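Local coordinates for protein formate dehydrogenase (Staphylococcus aureus, PDB 6TTB) that probably catalyses the NAD-dependent oxidation of formate to carbon dioxide, passing a hydride to the NAD cofactor that it binds, at residues 133-139 against 357-363; 99-105 against 123-129. All blocks are in the same frame, centred on the assembly; numbering follows the deposited sequence.

Interaction 1 (133-139 against 357-363); sequences NIGVVEV and DIIVASG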
loop_
_atom_site.group_PDB
_atom_site.type_symbol
_atom_site.label_atom_id
_atom_site.label_comp_id
_atom_site.label_asym_id
_atom_site.label_seq_id
_atom_site.Cartn_x
_atom_site.Cartn_y
_atom_site.Cartn_z
ATOM N N ASN A 133 -21.981 -16.271 33.580
ATOM C CA ASN A 133 -20.813 -16.008 34.386
ATOM C C ASN A 133 -19.556 -16.706 33.812
ATOM O O ASN A 133 -18.687 -17.147 34.549
ATOM C CB ASN A 133 -21.147 -16.137 35.875
ATOM C CG ASN A 133 -20.133 -15.423 36.715
ATOM O OD1 ASN A 133 -19.826 -15.860 37.780
ATOM N ND2 ASN A 133 -19.482 -14.423 36.168
ATOM N N ILE A 134 -19.463 -16.725 32.488
ATOM C CA ILE A 134 -18.249 -17.001 31.730
ATOM C C ILE A 134 -17.457 -15.695 31.563
ATOM O O ILE A 134 -18.027 -14.680 31.226
ATOM C CB ILE A 134 -18.688 -17.514 30.352
ATOM C CG1 ILE A 134 -19.284 -18.903 30.392
ATOM C CG2 ILE A 134 -17.608 -17.388 29.280
ATOM C CD1 ILE A 134 -20.302 -19.059 29.309
ATOM N N GLY A 135 -16.125 -15.762 31.729
ATOM C CA GLY A 135 -15.251 -14.623 31.512
ATOM C C GLY A 135 -14.783 -14.591 30.069
ATOM O O GLY A 135 -14.618 -15.641 29.457
ATOM N N VAL A 136 -14.516 -13.401 29.564
ATOM C CA VAL A 136 -14.088 -13.233 28.187
ATOM C C VAL A 136 -12.905 -12.268 28.137
ATOM O O VAL A 136 -13.004 -11.103 28.598
ATOM C CB VAL A 136 -15.242 -12.693 27.339
ATOM C CG1 VAL A 136 -14.777 -12.254 25.976
ATOM C CG2 VAL A 136 -16.381 -13.715 27.245
ATOM N N VAL A 137 -11.797 -12.732 27.537
ATOM C CA VAL A 137 -10.571 -11.967 27.580
ATOM C C VAL A 137 -9.892 -12.137 26.255
ATOM O O VAL A 137 -9.810 -13.246 25.751
ATOM C CB VAL A 137 -9.628 -12.409 28.713
ATOM C CG1 VAL A 137 -10.365 -12.443 30.016
ATOM C CG2 VAL A 137 -9.057 -13.772 28.423
ATOM N N GLU A 138 -9.331 -11.039 25.759
ATOM C CA GLU A 138 -8.501 -11.065 24.592
ATOM C C GLU A 138 -7.146 -10.480 25.004
ATOM O O GLU A 138 -7.005 -10.070 26.141
ATOM C CB GLU A 138 -9.237 -10.367 23.423
ATOM C CG GLU A 138 -9.397 -8.830 23.541
ATOM C CD GLU A 138 -10.500 -8.172 22.660
ATOM O OE1 GLU A 138 -11.454 -8.868 22.223
ATOM O OE2 GLU A 138 -10.481 -6.943 22.506
ATOM N N VAL A 139 -6.168 -10.471 24.070
ATOM C CA VAL A 139 -4.769 -10.097 24.283
ATOM C C VAL A 139 -4.533 -8.643 23.830
ATOM O O VAL A 139 -3.862 -8.340 22.833
ATOM C CB VAL A 139 -3.875 -11.041 23.473
ATOM C CG1 VAL A 139 -2.405 -10.842 23.824
ATOM C CG2 VAL A 139 -4.304 -12.501 23.636
ATOM N N ASP A 357 -7.352 -6.566 29.541
ATOM C CA ASP A 357 -7.583 -7.825 28.873
ATOM C C ASP A 357 -9.026 -8.303 29.018
ATOM O O ASP A 357 -9.429 -9.276 28.350
ATOM C CB ASP A 357 -6.551 -8.850 29.305
ATOM C CG ASP A 357 -5.256 -8.642 28.573
ATOM O OD1 ASP A 357 -5.306 -8.005 27.465
ATOM O OD2 ASP A 357 -4.205 -9.060 29.112
ATOM N N ILE A 358 -9.794 -7.623 29.863
ATOM C CA ILE A 358 -11.099 -8.156 30.218
ATOM C C ILE A 358 -12.185 -7.507 29.380
ATOM O O ILE A 358 -12.440 -6.325 29.496
ATOM C CB ILE A 358 -11.398 -7.987 31.697
ATOM C CG1 ILE A 358 -10.615 -8.985 32.563
ATOM C CG2 ILE A 358 -12.901 -8.085 31.927
ATOM C CD1 ILE A 358 -10.037 -8.304 33.814
ATOM N N ILE A 359 -12.880 -8.330 28.611
ATOM C CA ILE A 359 -14.088 -7.878 27.969
ATOM C C ILE A 359 -15.270 -8.092 28.916
ATOM O O ILE A 359 -15.769 -7.154 29.506
ATOM C CB ILE A 359 -14.225 -8.541 26.585
ATOM C CG1 ILE A 359 -13.035 -8.116 25.722
ATOM C CG2 ILE A 359 -15.544 -8.178 25.908
ATOM C CD1 ILE A 359 -12.751 -9.084 24.651
ATOM N N VAL A 360 -15.632 -9.337 29.161
ATOM C CA VAL A 360 -16.625 -9.588 30.176
ATOM C C VAL A 360 -15.945 -10.145 31.434
ATOM O O VAL A 360 -15.209 -11.135 31.368
ATOM C CB VAL A 360 -17.739 -10.505 29.655
ATOM C CG1 VAL A 360 -18.526 -11.101 30.791
ATOM C CG2 VAL A 360 -18.654 -9.768 28.699
ATOM N N ALA A 361 -16.266 -9.504 32.576
ATOM C CA ALA A 361 -15.804 -9.866 33.905
ATOM C C ALA A 361 -16.656 -11.014 34.471
ATOM O O ALA A 361 -17.844 -11.118 34.163
ATOM C CB ALA A 361 -15.900 -8.642 34.765
ATOM N N SER A 362 -16.039 -11.837 35.340
ATOM C CA SER A 362 -16.618 -13.068 35.874
ATOM C C SER A 362 -16.079 -13.272 37.283
ATOM O O SER A 362 -15.067 -12.650 37.640
ATOM C CB SER A 362 -16.237 -14.223 34.997
ATOM O OG SER A 362 -16.394 -15.440 35.697
ATOM N N GLY A 363 -16.758 -14.098 38.103
ATOM C CA GLY A 363 -16.342 -14.210 39.515
ATOM C C GLY A 363 -15.531 -15.479 39.823
ATOM O O GLY A 363 -14.417 -15.715 39.168
#
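Antiparallel backbone pairing joins the last ordered residues of the chain, 357-363, to strand 135-138, the last strand on one side of the five-stranded parallel sheet. Together the two segments bury 550 Å². At the centre, Val136 N donates to Val360 O at 3.0 Å, while Val136 O accepts from Ile359 N at 2.8 Å and, weakly, from Val360 N at 3.2 Å. Ile359 and Val360 therefore both lie opposite Val136, a classic beta bulge, and the tail turns a corner at Ile359. The extra residue brings two apolar side chains against one valine: Val136 CG1 lies 3.8 Å from Ile359 CB, and Val136 CB 4.0 Å from Val360 CB. Val137 and Ile358 form a non-hydrogen-bonded pair whose side chains occupy the other face, and beyond it Glu138 N donates to Asp357 O at 3.1 Å. At the far end Ser362 OG donates to Asn133 O at 3.1 Å, just where a Schellman motif at Asn133 ends helix 126-131. Asp357 OD1 also accepts from Thr140 N, and Glu138 OE1 is bound to Ser121 OG. Strand 135-138 is thus held between the tail and the parallel strand 113-116, while Val136, Ile359 and Val360 pack against helix 126-131 through Ala129 and Leu126.

Interaction 2 (99-105 against 123-129); sequences YMTRERI and HVDLAAA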
loop_
_atom_site.group_PDB
_atom_site.type_symbol
_atom_site.label_atom_id
_atom_site.label_comp_id
_atom_site.label_asym_id
_atom_site.label_seq_id
_atom_site.Cartn_x
_atom_site.Cartn_y
_atom_site.Cartn_z
ATOM N N TYR A 99 -17.586 -19.477 17.120
ATOM C CA TYR A 99 -18.704 -18.666 17.576
ATOM C C TYR A 99 -19.298 -19.248 18.852
ATOM O O TYR A 99 -19.661 -20.425 18.906
ATOM C CB TYR A 99 -19.737 -18.484 16.480
ATOM C CG TYR A 99 -19.340 -17.443 15.461
ATOM C CD1 TYR A 99 -19.384 -16.064 15.756
ATOM C CD2 TYR A 99 -18.875 -17.828 14.199
ATOM C CE1 TYR A 99 -18.964 -15.114 14.823
ATOM C CE2 TYR A 99 -18.505 -16.886 13.236
ATOM C CZ TYR A 99 -18.532 -15.527 13.551
ATOM O OH TYR A 99 -18.138 -14.621 12.587
ATOM N N MET A 100 -19.368 -18.398 19.891
ATOM C CA MET A 100 -20.010 -18.772 21.133
ATOM C C MET A 100 -21.368 -18.065 21.240
ATOM O O MET A 100 -21.500 -17.040 21.889
ATOM C CB MET A 100 -19.113 -18.434 22.303
ATOM C CG MET A 100 -17.882 -19.367 22.375
ATOM S SD MET A 100 -18.218 -21.215 22.178
ATOM C CE MET A 100 -19.310 -21.516 23.562
ATOM N N THR A 101 -22.359 -18.613 20.527
ATOM C CA THR A 101 -23.725 -18.145 20.564
ATOM C C THR A 101 -24.345 -18.499 21.925
ATOM O O THR A 101 -23.831 -19.318 22.676
ATOM C CB THR A 101 -24.525 -18.786 19.428
ATOM O OG1 THR A 101 -24.518 -20.201 19.659
ATOM C CG2 THR A 101 -23.977 -18.493 18.050
ATOM N N ARG A 102 -25.451 -17.849 22.254
ATOM C CA ARG A 102 -26.211 -18.267 23.406
ATOM C C ARG A 102 -26.473 -19.750 23.292
ATOM O O ARG A 102 -26.315 -20.464 24.245
ATOM C CB ARG A 102 -27.559 -17.561 23.402
ATOM C CG ARG A 102 -28.358 -17.731 24.679
ATOM C CD ARG A 102 -29.497 -16.789 24.422
ATOM N NE ARG A 102 -29.162 -15.430 24.829
ATOM C CZ ARG A 102 -29.070 -15.048 26.101
ATOM N NH1 ARG A 102 -28.862 -13.773 26.422
ATOM N NH2 ARG A 102 -29.264 -15.945 27.048
ATOM N N GLU A 103 -26.916 -20.192 22.112
ATOM C CA GLU A 103 -27.292 -21.587 21.895
ATOM C C GLU A 103 -26.169 -22.450 22.439
ATOM O O GLU A 103 -26.376 -23.199 23.382
ATOM C CB GLU A 103 -27.631 -21.875 20.419
ATOM N N ARG A 104 -24.933 -22.189 21.972
ATOM C CA ARG A 104 -23.790 -23.015 22.352
ATOM C C ARG A 104 -23.415 -22.851 23.841
ATOM O O ARG A 104 -22.913 -23.772 24.451
ATOM C CB ARG A 104 -22.604 -22.708 21.452
ATOM C CG ARG A 104 -22.203 -23.832 20.523
ATOM C CD ARG A 104 -21.500 -23.076 19.430
ATOM N NE ARG A 104 -20.854 -23.919 18.459
ATOM C CZ ARG A 104 -21.131 -23.884 17.161
ATOM N NH1 ARG A 104 -22.052 -23.050 16.735
ATOM N NH2 ARG A 104 -20.536 -24.726 16.316
ATOM N N ILE A 105 -23.621 -21.665 24.410
ATOM C CA ILE A 105 -23.153 -21.377 25.755
ATOM C C ILE A 105 -23.970 -22.187 26.745
ATOM O O ILE A 105 -23.411 -22.759 27.687
ATOM C CB ILE A 105 -23.269 -19.876 26.063
ATOM C CG1 ILE A 105 -21.998 -19.109 25.645
ATOM C CG2 ILE A 105 -23.621 -19.657 27.549
ATOM C CD1 ILE A 105 -22.216 -17.614 25.553
ATOM N N HIS A 123 -17.162 -12.540 18.305
ATOM C CA HIS A 123 -17.602 -13.897 17.957
ATOM C C HIS A 123 -18.264 -14.553 19.164
ATOM O O HIS A 123 -18.668 -15.728 19.128
ATOM C CB HIS A 123 -16.432 -14.757 17.379
ATOM C CG HIS A 123 -15.240 -14.871 18.314
ATOM N ND1 HIS A 123 -14.418 -13.769 18.672
ATOM C CD2 HIS A 123 -14.765 -15.902 19.043
ATOM C CE1 HIS A 123 -13.532 -14.140 19.606
ATOM N NE2 HIS A 123 -13.692 -15.445 19.821
ATOM N N VAL A 124 -18.401 -13.802 20.236
ATOM C CA VAL A 124 -18.934 -14.383 21.474
ATOM C C VAL A 124 -20.117 -13.551 21.905
ATOM O O VAL A 124 -19.981 -12.328 21.990
ATOM C CB VAL A 124 -17.876 -14.422 22.618
ATOM C CG1 VAL A 124 -18.409 -15.122 23.864
ATOM C CG2 VAL A 124 -16.558 -15.078 22.167
ATOM N N ASP A 125 -21.228 -14.234 22.257
ATOM C CA ASP A 125 -22.415 -13.598 22.788
ATOM C C ASP A 125 -22.133 -13.064 24.192
ATOM O O ASP A 125 -22.322 -13.792 25.162
ATOM C CB ASP A 125 -23.532 -14.615 22.918
ATOM C CG ASP A 125 -24.882 -13.951 23.076
ATOM O OD1 ASP A 125 -25.205 -13.419 24.241
ATOM O OD2 ASP A 125 -25.591 -13.951 22.081
ATOM N N LEU A 126 -21.702 -11.786 24.304
ATOM C CA LEU A 126 -21.270 -11.246 25.589
ATOM C C LEU A 126 -22.406 -11.281 26.605
ATOM O O LEU A 126 -22.220 -11.768 27.702
ATOM C CB LEU A 126 -20.688 -9.844 25.393
ATOM C CG LEU A 126 -19.529 -9.809 24.390
ATOM C CD1 LEU A 126 -18.988 -8.392 24.263
ATOM C CD2 LEU A 126 -18.421 -10.770 24.816
ATOM N N ALA A 127 -23.584 -10.793 26.198
ATOM C CA ALA A 127 -24.793 -10.823 27.004
ATOM C C ALA A 127 -24.923 -12.186 27.703
ATOM O O ALA A 127 -24.778 -12.210 28.910
ATOM C CB ALA A 127 -25.994 -10.497 26.123
ATOM N N ALA A 128 -25.035 -13.324 26.923
ATOM C CA ALA A 128 -25.151 -14.686 27.502
ATOM C C ALA A 128 -23.926 -15.084 28.323
ATOM O O ALA A 128 -24.061 -15.585 29.413
ATOM C CB ALA A 128 -25.434 -15.740 26.471
ATOM N N ALA A 129 -22.735 -14.938 27.762
ATOM C CA ALA A 129 -21.508 -15.149 28.531
ATOM C C ALA A 129 -21.604 -14.454 29.893
ATOM O O ALA A 129 -21.337 -15.064 30.928
ATOM C CB ALA A 129 -20.269 -14.725 27.744
#
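His123 and Arg102 lose the most surface here, 70 and 65 Å², and they mark opposite ends of the contact. At the His123 end the chains run side by side: Met100 N donates to His123 O at 2.9 Å, and Asp125 N donates to Met100 O at 2.8 Å, a single bridge between Met100 and Val124. The His123 side chain meets the Tyr99 ring, CB lying 3.6 Å from Tyr99 CD1. Past the bridge, the Arg102 guanidinium lays one face over Ala128, with CZ 3.7 Å from Ala128 CB, and forms a salt bridge to Glu131 through NH2. Ala128 (57 Å²) also takes Ile105, whose CD1 is 3.8 Å from Ala128 CB. Each helix starts at a side-chain N-cap: Thr101 OG1 accepts from Arg104 N at 3.1 Å, and Asp125 OD1 from Ala128 N at 2.7 Å. Helices 102-106 and 126-131 each follow a strand of the parallel sheet (89-92 and 113-116), as in a flavodoxin-like alpha/beta domain.

How the interactions relate
The two contacts lie on the same side of the chain's centre, their centres about 13 Å apart, and both belong to the domain built on the five-stranded parallel sheet. Interaction 2 closes first along the chain; helix 126-131 then leads directly into strand 135-138, where interaction 1 begins, to be completed over 200 residues later by the C-terminal tail. They touch: Ile134 N probably hydrogen-bonds to Ala129 O at 3.0 Å, Ile134 CD1 packs on Ile105 CG2 at 3.8 Å, and Ile359 CG2 reaches Leu126 CD1 at 3.8 Å. Helix 126-131 thus bridges helix 102-106 and the tail, which follows helix 330-348 and returns to this sheet after the chain has built the seven-stranded one.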